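Local coordinates for protein putative epimerase (Burkholderia cenocepacia, PDB 4LW8) that probably acts as an NAD(P)-dependent epimerase or dehydratase on an activated sugar in lipopolysaccharide O-antigen biosynthesis, at residues Pro17-Phe22 with Ala41-Trp46; Thr27-Arg32 with Phe186-Val191; Leu117-Ser122 with Lys172-Arg177; Gly216-Ser221 with Ile272-Asp277. All blocks are in the same frame, centred on the assembly; numbering follows the deposited sequence.

Contact 1 of 4, residues Pro17-Phe22 with Ala41-Trp46; sequences PSRRAF and AGYDVW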
loop_
_atom_site.group_PDB
_atom_site.type_symbol
_atom_site.label_atom_id
_atom_site.label_comp_id
_atom_site.label_asym_id
_atom_site.label_seq_id
_atom_site.Cartn_x
_atom_site.Cartn_y
_atom_site.Cartn_z
ATOM N N PRO A 17 -15.164 35.383 5.086
ATOM C CA PRO A 17 -14.131 35.308 4.040
ATOM C C PRO A 17 -14.561 34.468 2.832
ATOM O O PRO A 17 -15.177 33.403 2.987
ATOM C CB PRO A 17 -12.942 34.652 4.753
ATOM C CG PRO A 17 -13.189 34.874 6.216
ATOM C CD PRO A 17 -14.683 34.873 6.381
ATOM N N SER A 18 -14.238 34.960 1.639
ATOM C CA SER A 18 -14.543 34.267 0.390
ATOM C C SER A 18 -13.629 33.060 0.128
ATOM O O SER A 18 -14.038 32.089 -0.513
ATOM C CB SER A 18 -14.453 35.249 -0.775
ATOM O OG SER A 18 -13.145 35.772 -0.882
ATOM N N ARG A 19 -12.389 33.137 0.602
ATOM C CA ARG A 19 -11.413 32.067 0.402
ATOM C C ARG A 19 -11.660 30.901 1.358
ATOM O O ARG A 19 -11.687 31.078 2.575
ATOM C CB ARG A 19 -9.994 32.604 0.586
ATOM C CG ARG A 19 -8.917 31.638 0.152
ATOM C CD ARG A 19 -7.549 32.293 0.215
ATOM N NE ARG A 19 -6.558 31.549 -0.559
ATOM C CZ ARG A 19 -5.244 31.627 -0.364
ATOM N NH1 ARG A 19 -4.757 32.411 0.593
ATOM N NH2 ARG A 19 -4.420 30.913 -1.122
ATOM N N ARG A 20 -11.830 29.704 0.811
ATOM C CA ARG A 20 -12.288 28.592 1.625
ATOM C C ARG A 20 -11.253 27.484 1.804
ATOM O O ARG A 20 -10.471 27.167 0.902
ATOM C CB ARG A 20 -13.568 28.010 1.024
ATOM C CG ARG A 20 -14.738 28.994 1.048
ATOM C CD ARG A 20 -15.779 28.568 0.058
ATOM N NE ARG A 20 -17.009 29.345 0.102
ATOM C CZ ARG A 20 -18.169 28.851 -0.306
ATOM N NH1 ARG A 20 -18.213 27.600 -0.746
ATOM N NH2 ARG A 20 -19.275 29.575 -0.257
ATOM N N ALA A 21 -11.258 26.902 2.994
ATOM C CA ALA A 21 -10.493 25.688 3.251
ATOM C C ALA A 21 -11.462 24.572 3.576
ATOM O O ALA A 21 -12.553 24.824 4.102
ATOM C CB ALA A 21 -9.516 25.890 4.382
ATOM N N PHE A 22 -11.060 23.344 3.254
ATOM C CA PHE A 22 -11.862 22.161 3.498
ATOM C C PHE A 22 -10.993 21.136 4.232
ATOM O O PHE A 22 -9.948 20.716 3.725
ATOM C CB PHE A 22 -12.389 21.606 2.169
ATOM C CG PHE A 22 -13.308 20.424 2.304
ATOM C CD1 PHE A 22 -14.552 20.557 2.900
ATOM C CD2 PHE A 22 -12.936 19.181 1.796
ATOM C CE1 PHE A 22 -15.410 19.474 3.003
ATOM C CE2 PHE A 22 -13.784 18.084 1.907
ATOM C CZ PHE A 22 -15.025 18.229 2.506
ATOM N N ALA A 41 -5.056 32.598 9.037
ATOM C CA ALA A 41 -4.460 32.878 7.735
ATOM C C ALA A 41 -5.510 33.430 6.775
ATOM O O ALA A 41 -5.220 33.671 5.603
ATOM C CB ALA A 41 -3.824 31.633 7.159
ATOM N N GLY A 42 -6.736 33.588 7.271
ATOM C CA GLY A 42 -7.802 34.244 6.530
ATOM C C GLY A 42 -8.789 33.363 5.779
ATOM O O GLY A 42 -9.573 33.880 4.989
ATOM N N TYR A 43 -8.774 32.052 6.019
ATOM C CA TYR A 43 -9.707 31.152 5.334
ATOM C C TYR A 43 -11.075 31.051 6.013
ATOM O O TYR A 43 -11.191 31.174 7.231
ATOM C CB TYR A 43 -9.135 29.731 5.235
ATOM C CG TYR A 43 -7.963 29.553 4.289
ATOM C CD1 TYR A 43 -8.162 29.200 2.954
ATOM C CD2 TYR A 43 -6.652 29.719 4.735
ATOM C CE1 TYR A 43 -7.083 29.034 2.082
ATOM C CE2 TYR A 43 -5.570 29.549 3.878
ATOM C CZ TYR A 43 -5.790 29.212 2.552
ATOM O OH TYR A 43 -4.715 29.054 1.705
ATOM N N ASP A 44 -12.104 30.814 5.209
ATOM C CA ASP A 44 -13.385 30.324 5.706
ATOM C C ASP A 44 -13.259 28.811 5.800
ATOM O O ASP A 44 -13.140 28.133 4.781
ATOM C CB ASP A 44 -14.540 30.738 4.777
ATOM C CG ASP A 44 -15.906 30.254 5.262
ATOM O OD1 ASP A 44 -16.059 29.919 6.461
ATOM O OD2 ASP A 44 -16.842 30.218 4.431
ATOM N N VAL A 45 -13.258 28.279 7.015
ATOM C CA VAL A 45 -12.966 26.862 7.208
ATOM C C VAL A 45 -14.228 26.010 7.165
ATOM O O VAL A 45 -15.150 26.215 7.960
ATOM C CB VAL A 45 -12.222 26.623 8.542
ATOM C CG1 VAL A 45 -11.969 25.136 8.771
ATOM C CG2 VAL A 45 -10.915 27.378 8.546
ATOM N N TRP A 46 -14.268 25.090 6.197
ATOM C CA TRP A 46 -15.301 24.047 6.096
ATOM C C TRP A 46 -14.663 22.708 6.437
ATOM O O TRP A 46 -13.451 22.573 6.368
ATOM C CB TRP A 46 -15.901 23.948 4.693
ATOM C CG TRP A 46 -16.605 25.157 4.174
ATOM C CD1 TRP A 46 -16.201 26.461 4.280
ATOM C CD2 TRP A 46 -17.831 25.176 3.443
ATOM N NE1 TRP A 46 -17.111 27.288 3.676
ATOM C CE2 TRP A 46 -18.119 26.525 3.144
ATOM C CE3 TRP A 46 -18.722 24.184 3.022
ATOM C CZ2 TRP A 46 -19.264 26.912 2.440
ATOM C CZ3 TRP A 46 -19.855 24.569 2.322
ATOM C CH2 TRP A 46 -20.112 25.922 2.035
HETATM O O HOH W 1 -16.859 31.498 1.960
HETATM O O HOH W 2 -6.085 33.509 2.824
#
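Arg20 beside Asp44, Ala21 beside Val45 and Phe22 beside Trp46 set the register of two parallel strands. Three backbone bonds join them: Asp44 N to Arg19 O (2.7 Å), Ala21 N to Asp44 O (2.9 Å) and Trp46 N to Ala21 O (2.7 Å). The tight part lies on the sheet face of Ala21 and Val45. There Ala21 CB rests 3.9 Å from Tyr43 CD1, and Leu38 of helix 29-40 packs against Ala21, Tyr43 and Val45. On the other face Phe22 crosses Trp46 at about a right angle, with Trp46 CB near the plane of the phenyl edge. Arg20 CG lies anti to the carbonyl carbon (chi1 -65°), and the extended chain beyond it crosses the indole, Trp46 CZ2 standing over a guanidinium face 3.4 Å from Arg20 NH1. The two planes are 31° apart, and Arg20 NH1 hydrogen-bonds to Ala84 O. Trp46 NE1 donates to Asp44 OD2 (3.0 Å), meeting it from above the carboxylate plane; Arg16 forms a salt bridge to the same oxygen. Toward solvent the packing gives way to water: one molecule bridges Pro17 O, Arg20 NE and Asp44 OD2, another Arg19 NH1 and Ala41 O. Arg19 is poorly ordered; as modelled, Tyr43 OH stands over its guanidinium centre, 3.3 Å from Arg19 CZ, and Arg19 NH2 forms a salt bridge to Asp87. Gly42, with positive phi, closes helix 29-40 in a Schellman motif, and strand 44-49 follows shortly after, completing the first beta-alpha-beta unit of a Rossmann fold.

Contact 2 of 4, residues Thr27-Arg32 with Phe186-Val191; sequences TGFTGR and FNYTGV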
loop_
_atom_site.group_PDB
_atom_site.type_symbol
_atom_site.label_atom_id
_atom_site.label_comp_id
_atom_site.label_asym_id
_atom_site.label_seq_id
_atom_site.Cartn_x
_atom_site.Cartn_y
_atom_site.Cartn_z
ATOM N N THR A 27 -13.197 18.108 13.312
ATOM C CA THR A 27 -13.482 18.235 14.747
ATOM C C THR A 27 -12.635 17.283 15.607
ATOM O O THR A 27 -12.798 17.223 16.812
ATOM C CB THR A 27 -14.984 18.013 15.071
ATOM O OG1 THR A 27 -15.391 16.707 14.646
ATOM C CG2 THR A 27 -15.840 19.069 14.358
ATOM N N GLY A 28 -11.705 16.556 14.997
ATOM C CA GLY A 28 -10.812 15.731 15.797
ATOM C C GLY A 28 -9.757 16.593 16.477
ATOM O O GLY A 28 -9.750 17.823 16.333
ATOM N N PHE A 29 -8.861 15.944 17.208
ATOM C CA PHE A 29 -7.789 16.620 17.930
ATOM C C PHE A 29 -6.966 17.565 17.048
ATOM O O PHE A 29 -6.881 18.754 17.325
ATOM C CB PHE A 29 -6.870 15.574 18.562
ATOM C CG PHE A 29 -5.556 16.123 19.048
ATOM C CD1 PHE A 29 -5.515 17.068 20.062
ATOM C CD2 PHE A 29 -4.360 15.651 18.525
ATOM C CE1 PHE A 29 -4.312 17.558 20.516
ATOM C CE2 PHE A 29 -3.161 16.136 18.972
ATOM C CZ PHE A 29 -3.132 17.092 19.972
ATOM N N THR A 30 -6.384 17.044 15.979
ATOM C CA THR A 30 -5.536 17.846 15.099
ATOM C C THR A 30 -6.345 18.910 14.362
ATOM O O THR A 30 -5.911 20.054 14.218
ATOM C CB THR A 30 -4.816 16.950 14.079
ATOM O OG1 THR A 30 -4.042 15.968 14.788
ATOM C CG2 THR A 30 -3.893 17.776 13.197
ATOM N N GLY A 31 -7.539 18.528 13.926
ATOM C CA GLY A 31 -8.423 19.427 13.198
ATOM C C GLY A 31 -8.755 20.706 13.950
ATOM O O GLY A 31 -8.837 21.770 13.360
ATOM N N ARG A 32 -8.936 20.605 15.258
ATOM C CA ARG A 32 -9.268 21.781 16.061
ATOM C C ARG A 32 -8.188 22.857 15.954
ATOM O O ARG A 32 -8.488 24.042 15.859
ATOM C CB ARG A 32 -9.483 21.399 17.524
ATOM C CG ARG A 32 -9.657 22.609 18.426
ATOM C CD ARG A 32 -10.255 22.250 19.766
ATOM N NE ARG A 32 -9.305 21.544 20.617
ATOM C CZ ARG A 32 -9.288 21.617 21.943
ATOM N NH1 ARG A 32 -10.160 22.388 22.585
ATOM N NH2 ARG A 32 -8.387 20.931 22.629
ATOM N N PHE A 186 5.857 13.108 12.697
ATOM C CA PHE A 186 6.297 12.212 13.764
ATOM C C PHE A 186 5.313 12.367 14.927
ATOM O O PHE A 186 4.277 13.006 14.747
ATOM C CB PHE A 186 7.749 12.507 14.157
ATOM C CG PHE A 186 8.749 11.923 13.194
ATOM C CD1 PHE A 186 8.794 12.360 11.872
ATOM C CD2 PHE A 186 9.597 10.883 13.590
ATOM C CE1 PHE A 186 9.688 11.804 10.963
ATOM C CE2 PHE A 186 10.505 10.310 12.680
ATOM C CZ PHE A 186 10.550 10.774 11.367
ATOM N N ASN A 187 5.602 11.777 16.086
ATOM C CA ASN A 187 4.692 11.859 17.235
ATOM C C ASN A 187 4.410 13.286 17.648
ATOM O O ASN A 187 5.327 14.098 17.768
ATOM C CB ASN A 187 5.260 11.111 18.451
ATOM C CG ASN A 187 5.791 9.744 18.080
ATOM O OD1 ASN A 187 5.030 8.788 17.988
ATOM N ND2 ASN A 187 7.098 9.655 17.823
ATOM N N TYR A 188 3.144 13.587 17.907
ATOM C CA TYR A 188 2.819 14.904 18.416
ATOM C C TYR A 188 1.626 14.835 19.342
ATOM O O TYR A 188 0.831 13.884 19.304
ATOM C CB TYR A 188 2.572 15.896 17.271
ATOM C CG TYR A 188 1.373 15.605 16.379
ATOM C CD1 TYR A 188 0.130 16.177 16.645
ATOM C CD2 TYR A 188 1.491 14.787 15.253
ATOM C CE1 TYR A 188 -0.968 15.938 15.823
ATOM C CE2 TYR A 188 0.404 14.542 14.428
ATOM C CZ TYR A 188 -0.826 15.123 14.716
ATOM O OH TYR A 188 -1.905 14.890 13.893
ATOM N N THR A 189 1.515 15.840 20.193
ATOM C CA THR A 189 0.524 15.798 21.245
ATOM C C THR A 189 0.153 17.213 21.657
ATOM O O THR A 189 0.676 18.185 21.110
ATOM C CB THR A 189 1.032 14.997 22.465
ATOM O OG1 THR A 189 -0.067 14.713 23.337
ATOM C CG2 THR A 189 2.101 15.785 23.238
ATOM N N GLY A 190 -0.776 17.329 22.599
ATOM C CA GLY A 190 -1.227 18.635 23.037
ATOM C C GLY A 190 -2.573 18.507 23.705
ATOM O O GLY A 190 -3.093 17.395 23.831
ATOM N N VAL A 191 -3.139 19.634 24.129
ATOM C CA VAL A 191 -4.426 19.632 24.821
ATOM C C VAL A 191 -5.533 19.104 23.909
ATOM O O VAL A 191 -5.709 19.593 22.789
ATOM C CB VAL A 191 -4.789 21.053 25.327
ATOM C CG1 VAL A 191 -6.246 21.126 25.815
ATOM C CG2 VAL A 191 -3.827 21.478 26.424
#
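Tyr188 CG sits between its backbone N and carbonyl carbon (chi1 64°), and Phe29 CG lies anti to its backbone N (chi1 166°); the two side chains slide past each other in opposite directions, Phe29 CE2 coming within 3.8 Å of Tyr188 CE1. At the far end of the tyrosine, OH and Thr30 OG1 share a short hydrogen bond of 2.6 Å that either hydroxyl could donate; the threonine oxygen lies in the plane of the phenol ring, at its edge. Segment 27-32, with Gly28 and Gly31, belongs to the glycine-rich turn of the Rossmann fold, TGxxGxxG in this family, where the loop after the first strand enters the helix that in relatives faces the dinucleotide phosphates. The partner is the end of strand 180-189 and the loop beyond it. Phe29 CZ reaches 3.7 Å from Thr189 C, while Val191 O meets the phenyl edge in plane, 3.4 Å from Phe29 CE1. That carbonyl also accepts Arg32 NH2 at 3.0 Å in a rather bent bond (131° at the hydrogen), from above the carbonyl plane, and takes a further bond from Tyr33 OH. Arg32 NH1 turns instead to a salt bridge with Asp58, and Val227 of helix 227-240 touches both Phe29 and Tyr188.

Contact 3 of 4, residues Leu117-Ser122 with Lys172-Arg177; sequences LLAALS and KLWADR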
loop_
_atom_site.group_PDB
_atom_site.type_symbol
_atom_site.label_atom_id
_atom_site.label_comp_id
_atom_site.label_asym_id
_atom_site.label_seq_id
_atom_site.Cartn_x
_atom_site.Cartn_y
_atom_site.Cartn_z
ATOM N N LEU A 117 -11.982 11.359 -1.667
ATOM C CA LEU A 117 -11.707 12.789 -1.524
ATOM C C LEU A 117 -11.032 13.364 -2.775
ATOM O O LEU A 117 -11.435 14.414 -3.271
ATOM C CB LEU A 117 -10.825 13.059 -0.300
ATOM C CG LEU A 117 -10.268 14.484 -0.191
ATOM C CD1 LEU A 117 -11.398 15.525 0.013
ATOM C CD2 LEU A 117 -9.227 14.573 0.941
ATOM N N LEU A 118 -9.990 12.686 -3.267
ATOM C CA LEU A 118 -9.249 13.166 -4.431
ATOM C C LEU A 118 -10.145 13.188 -5.666
ATOM O O LEU A 118 -10.114 14.148 -6.435
ATOM C CB LEU A 118 -7.989 12.300 -4.676
ATOM C CG LEU A 118 -6.982 12.325 -3.514
ATOM C CD1 LEU A 118 -5.833 11.374 -3.756
ATOM C CD2 LEU A 118 -6.439 13.742 -3.249
ATOM N N ALA A 119 -10.961 12.147 -5.849
ATOM C CA ALA A 119 -11.895 12.110 -6.980
ATOM C C ALA A 119 -12.889 13.272 -6.925
ATOM O O ALA A 119 -13.229 13.866 -7.958
ATOM C CB ALA A 119 -12.649 10.764 -7.026
ATOM N N ALA A 120 -13.366 13.580 -5.721
ATOM C CA ALA A 120 -14.293 14.690 -5.512
ATOM C C ALA A 120 -13.648 16.032 -5.882
ATOM O O ALA A 120 -14.261 16.864 -6.549
ATOM C CB ALA A 120 -14.778 14.710 -4.064
ATOM N N LEU A 121 -12.407 16.237 -5.450
ATOM C CA LEU A 121 -11.717 17.495 -5.736
ATOM C C LEU A 121 -11.395 17.615 -7.223
ATOM O O LEU A 121 -11.548 18.678 -7.833
ATOM C CB LEU A 121 -10.443 17.607 -4.897
ATOM C CG LEU A 121 -10.670 17.560 -3.375
ATOM C CD1 LEU A 121 -9.345 17.421 -2.647
ATOM C CD2 LEU A 121 -11.379 18.843 -2.941
ATOM N N SER A 122 -10.995 16.500 -7.814
ATOM C CA SER A 122 -10.568 16.477 -9.207
ATOM C C SER A 122 -11.729 16.808 -10.146
ATOM O O SER A 122 -11.537 17.321 -11.248
ATOM C CB SER A 122 -9.961 15.104 -9.535
ATOM O OG SER A 122 -9.451 15.067 -10.855
ATOM N N LYS A 172 -0.747 9.599 -5.276
ATOM C CA LYS A 172 0.120 10.059 -6.348
ATOM C C LYS A 172 -0.456 9.751 -7.723
ATOM O O LYS A 172 -0.011 10.327 -8.706
ATOM C CB LYS A 172 1.521 9.459 -6.194
ATOM C CG LYS A 172 2.243 9.999 -4.957
ATOM C CD LYS A 172 3.678 9.464 -4.838
ATOM C CE LYS A 172 4.434 10.217 -3.742
ATOM N NZ LYS A 172 5.862 9.832 -3.622
ATOM N N LEU A 173 -1.440 8.850 -7.804
ATOM C CA LEU A 173 -2.099 8.592 -9.089
ATOM C C LEU A 173 -2.883 9.827 -9.560
ATOM O O LEU A 173 -3.206 9.942 -10.726
ATOM C CB LEU A 173 -3.039 7.381 -9.004
ATOM C CG LEU A 173 -2.413 6.074 -8.493
ATOM C CD1 LEU A 173 -3.448 4.962 -8.411
ATOM C CD2 LEU A 173 -1.242 5.643 -9.386
ATOM N N TRP A 174 -3.165 10.747 -8.646
ATOM C CA TRP A 174 -3.943 11.949 -8.955
ATOM C C TRP A 174 -3.063 13.183 -9.201
ATOM O O TRP A 174 -3.577 14.289 -9.349
ATOM C CB TRP A 174 -4.940 12.214 -7.809
ATOM C CG TRP A 174 -5.936 11.098 -7.701
ATOM C CD1 TRP A 174 -5.780 9.905 -7.031
ATOM C CD2 TRP A 174 -7.223 11.042 -8.322
ATOM N NE1 TRP A 174 -6.898 9.127 -7.190
ATOM C CE2 TRP A 174 -7.801 9.798 -7.978
ATOM C CE3 TRP A 174 -7.956 11.934 -9.125
ATOM C CZ2 TRP A 174 -9.072 9.418 -8.412
ATOM C CZ3 TRP A 174 -9.221 11.549 -9.568
ATOM C CH2 TRP A 174 -9.764 10.305 -9.207
ATOM N N ALA A 175 -1.745 12.987 -9.266
ATOM C CA ALA A 175 -0.803 14.099 -9.332
ATOM C C ALA A 175 -0.977 14.936 -10.601
ATOM O O ALA A 175 -0.651 16.117 -10.610
ATOM C CB ALA A 175 0.636 13.596 -9.238
ATOM N N ASP A 176 -1.492 14.331 -11.665
ATOM C CA ASP A 176 -1.701 15.065 -12.918
ATOM C C ASP A 176 -2.929 15.980 -12.835
ATOM O O ASP A 176 -3.138 16.832 -13.696
ATOM C CB ASP A 176 -1.848 14.092 -14.101
ATOM C CG ASP A 176 -2.945 13.039 -13.869
ATOM O OD1 ASP A 176 -3.249 12.729 -12.688
ATOM O OD2 ASP A 176 -3.505 12.523 -14.866
ATOM N N ARG A 177 -3.744 15.794 -11.803
ATOM C CA ARG A 177 -5.000 16.532 -11.688
ATOM C C ARG A 177 -5.029 17.477 -10.491
ATOM O O ARG A 177 -5.762 18.461 -10.498
ATOM C CB ARG A 177 -6.179 15.548 -11.623
ATOM C CG ARG A 177 -6.593 15.026 -13.016
ATOM C CD ARG A 177 -7.283 13.665 -12.946
ATOM N NE ARG A 177 -6.355 12.584 -12.613
ATOM C CZ ARG A 177 -6.692 11.297 -12.548
ATOM N NH1 ARG A 177 -7.949 10.926 -12.776
ATOM N NH2 ARG A 177 -5.777 10.381 -12.247
#
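Trp174 packs its indole against Leu118, Ala119 and Ser122 in a buried, largely apolar contact, joining the last turns of helix 103-122 to the loop between helix 159-172 and strand 180-189. The Trp174 ring faces the helix. Leu118 CB stands over the five-membered ring, 3.9 Å from its centroid and only 9° off the normal, a CH-pi contact; CD1 of the same leucine reaches 3.6 Å from Trp174 CD1. The six-membered ring extends along the helix surface, Ala119 CB touching Trp174 CH2 at 3.6 Å and Ser122 CB touching Trp174 CZ3 at 3.6 Å. Ser122 OG, anti to its backbone N (chi1 -176°), is brought to the edge of the indole, in its plane, and there lies 3.3 Å from Arg177 CD. Arg177 bends back at chi3 (-71°), and its guanidinium lies on the opposite indole face from Leu118, with Trp174 CE3 3.7 Å above the guanidinium plane, over its centre. This group is held by Asp176, whose OD1 receives Arg177 NE at 3.1 Å in a salt bridge, and by a weak bond from Arg177 NH2 to Leu173 O. Ile180 of strand 180-189 also touches Trp174. The indole is thus sandwiched between aliphatic carbons and a guanidinium, so the join to the helix rests on dispersion and shape, while the polar bonds that hold the arginine lie within the loop.

Contact 4 of 4, residues Gly216-Ser221 with Ile272-Asp277; sequences GNLDVS and IDVTID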
loop_
_atom_site.group_PDB
_atom_site.type_symbol
_atom_site.label_atom_id
_atom_site.label_comp_id
_atom_site.label_asym_id
_atom_site.label_seq_id
_atom_site.Cartn_x
_atom_site.Cartn_y
_atom_site.Cartn_z
ATOM N N GLY A 216 6.658 0.864 29.451
ATOM C CA GLY A 216 7.684 0.020 28.866
ATOM C C GLY A 216 9.062 0.511 29.271
ATOM O O GLY A 216 9.214 1.130 30.321
ATOM N N ASN A 217 10.060 0.267 28.425
ATOM C CA ASN A 217 11.421 0.723 28.692
ATOM C C ASN A 217 11.496 2.244 28.700
ATOM O O ASN A 217 10.871 2.906 27.878
ATOM C CB ASN A 217 12.403 0.148 27.659
ATOM N N LEU A 218 12.274 2.785 29.630
ATOM C CA LEU A 218 12.361 4.223 29.847
ATOM C C LEU A 218 13.530 4.839 29.086
ATOM O O LEU A 218 13.731 6.051 29.122
ATOM C CB LEU A 218 12.500 4.526 31.344
ATOM C CG LEU A 218 11.429 3.892 32.242
ATOM C CD1 LEU A 218 11.675 4.215 33.713
ATOM C CD2 LEU A 218 10.022 4.328 31.810
ATOM N N ASP A 219 14.307 3.998 28.415
ATOM C CA ASP A 219 15.526 4.449 27.760
ATOM C C ASP A 219 15.339 4.487 26.245
ATOM O O ASP A 219 16.303 4.572 25.480
ATOM C CB ASP A 219 16.706 3.550 28.160
ATOM C CG ASP A 219 16.519 2.102 27.723
ATOM O OD1 ASP A 219 15.358 1.681 27.501
ATOM O OD2 ASP A 219 17.534 1.368 27.645
ATOM N N VAL A 220 14.084 4.440 25.819
ATOM C CA VAL A 220 13.761 4.482 24.402
ATOM C C VAL A 220 13.359 5.908 24.010
ATOM O O VAL A 220 12.418 6.464 24.563
ATOM C CB VAL A 220 12.640 3.494 24.062
ATOM C CG1 VAL A 220 12.173 3.702 22.631
ATOM C CG2 VAL A 220 13.139 2.058 24.264
ATOM N N SER A 221 14.115 6.503 23.090
ATOM C CA SER A 221 13.958 7.924 22.740
ATOM C C SER A 221 13.220 8.113 21.427
ATOM O O SER A 221 13.517 7.434 20.438
ATOM C CB SER A 221 15.321 8.624 22.648
ATOM O OG SER A 221 15.993 8.629 23.895
ATOM N N ILE A 272 6.466 10.206 40.086
ATOM C CA ILE A 272 5.512 9.110 40.034
ATOM C C ILE A 272 6.281 7.786 40.095
ATOM O O ILE A 272 7.409 7.686 39.609
ATOM C CB ILE A 272 4.617 9.185 38.776
ATOM C CG1 ILE A 272 3.345 8.361 38.972
ATOM C CG2 ILE A 272 5.376 8.756 37.516
ATOM C CD1 ILE A 272 2.283 8.621 37.921
ATOM N N ASP A 273 5.682 6.775 40.711
ATOM C CA ASP A 273 6.344 5.487 40.796
ATOM C C ASP A 273 6.036 4.713 39.513
ATOM O O ASP A 273 4.901 4.699 39.045
ATOM C CB ASP A 273 5.904 4.709 42.046
ATOM C CG ASP A 273 6.906 3.618 42.436
ATOM O OD1 ASP A 273 8.099 3.794 42.143
ATOM O OD2 ASP A 273 6.512 2.593 43.028
ATOM N N VAL A 274 7.065 4.118 38.921
ATOM C CA VAL A 274 6.930 3.410 37.650
ATOM C C VAL A 274 7.111 1.894 37.773
ATOM O O VAL A 274 8.056 1.427 38.393
ATOM C CB VAL A 274 7.944 3.952 36.633
ATOM C CG1 VAL A 274 7.876 3.161 35.323
ATOM C CG2 VAL A 274 7.684 5.440 36.407
ATOM N N THR A 275 6.175 1.149 37.189
ATOM C CA THR A 275 6.248 -0.309 37.040
ATOM C C THR A 275 6.524 -0.646 35.585
ATOM O O THR A 275 5.935 -0.045 34.686
ATOM C CB THR A 275 4.938 -1.013 37.475
ATOM O OG1 THR A 275 4.829 -0.999 38.897
ATOM C CG2 THR A 275 4.921 -2.460 37.028
ATOM N N ILE A 276 7.422 -1.589 35.337
ATOM C CA ILE A 276 7.675 -1.985 33.962
ATOM C C ILE A 276 6.807 -3.184 33.599
ATOM O O ILE A 276 7.010 -4.286 34.095
ATOM C CB ILE A 276 9.166 -2.299 33.724
ATOM C CG1 ILE A 276 10.016 -1.059 34.028
ATOM C CG2 ILE A 276 9.388 -2.735 32.291
ATOM C CD1 ILE A 276 9.482 0.236 33.373
ATOM N N ASP A 277 5.825 -2.938 32.740
ATOM C CA ASP A 277 4.915 -3.961 32.247
ATOM C C ASP A 277 5.464 -4.563 30.954
ATOM O O ASP A 277 5.740 -3.832 30.003
ATOM C CB ASP A 277 3.525 -3.355 32.012
ATOM C CG ASP A 277 2.454 -4.400 31.715
ATOM O OD1 ASP A 277 2.784 -5.554 31.366
ATOM O OD2 ASP A 277 1.258 -4.051 31.824
#
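Leu218 and Ile276 meet side chain to side chain, and the way each is turned decides what touches. Leu218 points its CB toward the strand, and with its outer torsion anti (chi2 178°) CD1 reaches on to 4.3 Å from Val274 CG1. Its branch carbon CG lies 4.3 Å from Ile276 CD1. Val274 likewise turns its CB toward the loop, whereas the isoleucine leaves the strand to one side and is brought back by its chain: CG1 is anti to the carbonyl carbon, and chi2 (-48°) swings CD1 over to Gly216. That methyl comes within 3.2 Å of Gly216 O, the closest approach of the two segments, near where the backbones lie 5.5 Å apart between the CA atoms of Gly216 and Ile276. Leu261 of helix 257-268 touches both Leu218 and Val274 and adds to the apolar patch. Segment 216-221 follows strand 212-215, the parallel partner of strand 273-276; the backbone of Asp273 hydrogen-bonds with those of Pro211 and Ile213. The centre of the contact lies about 25 Å from the centre of the chain. In relatives the smaller C-terminal domain generally contributes to the nucleotide-sugar site; nothing marks this contact as part of one. At this surface, where Ile276 is exposed, the apolar pairs are loose and the methyl-to-oxygen approach is close, so the contact depends on van der Waals packing rather than on directional bonds.

From the N terminus, contact 1 closes the shortest loop, bringing strand 20-24 beside strand 44-49 around helix 29-40. Contact 2 opens inside that loop, at the start of this helix, and closes only at 186-191, so the two cross; it ties the first beta-alpha-beta unit to the end of strand 180-189. Contact 3 is nested within the loop of contact 2, joining helix 103-122 to the turn before strand 180-189. It also touches contact 1, Phe22 CE2 lying 4.0 Å from Leu117 CD1. Contact 4 follows in series, binding strand 273-276 to the loop after strand 212-215, with its centre about 44 Å from those of contacts 1 and 3.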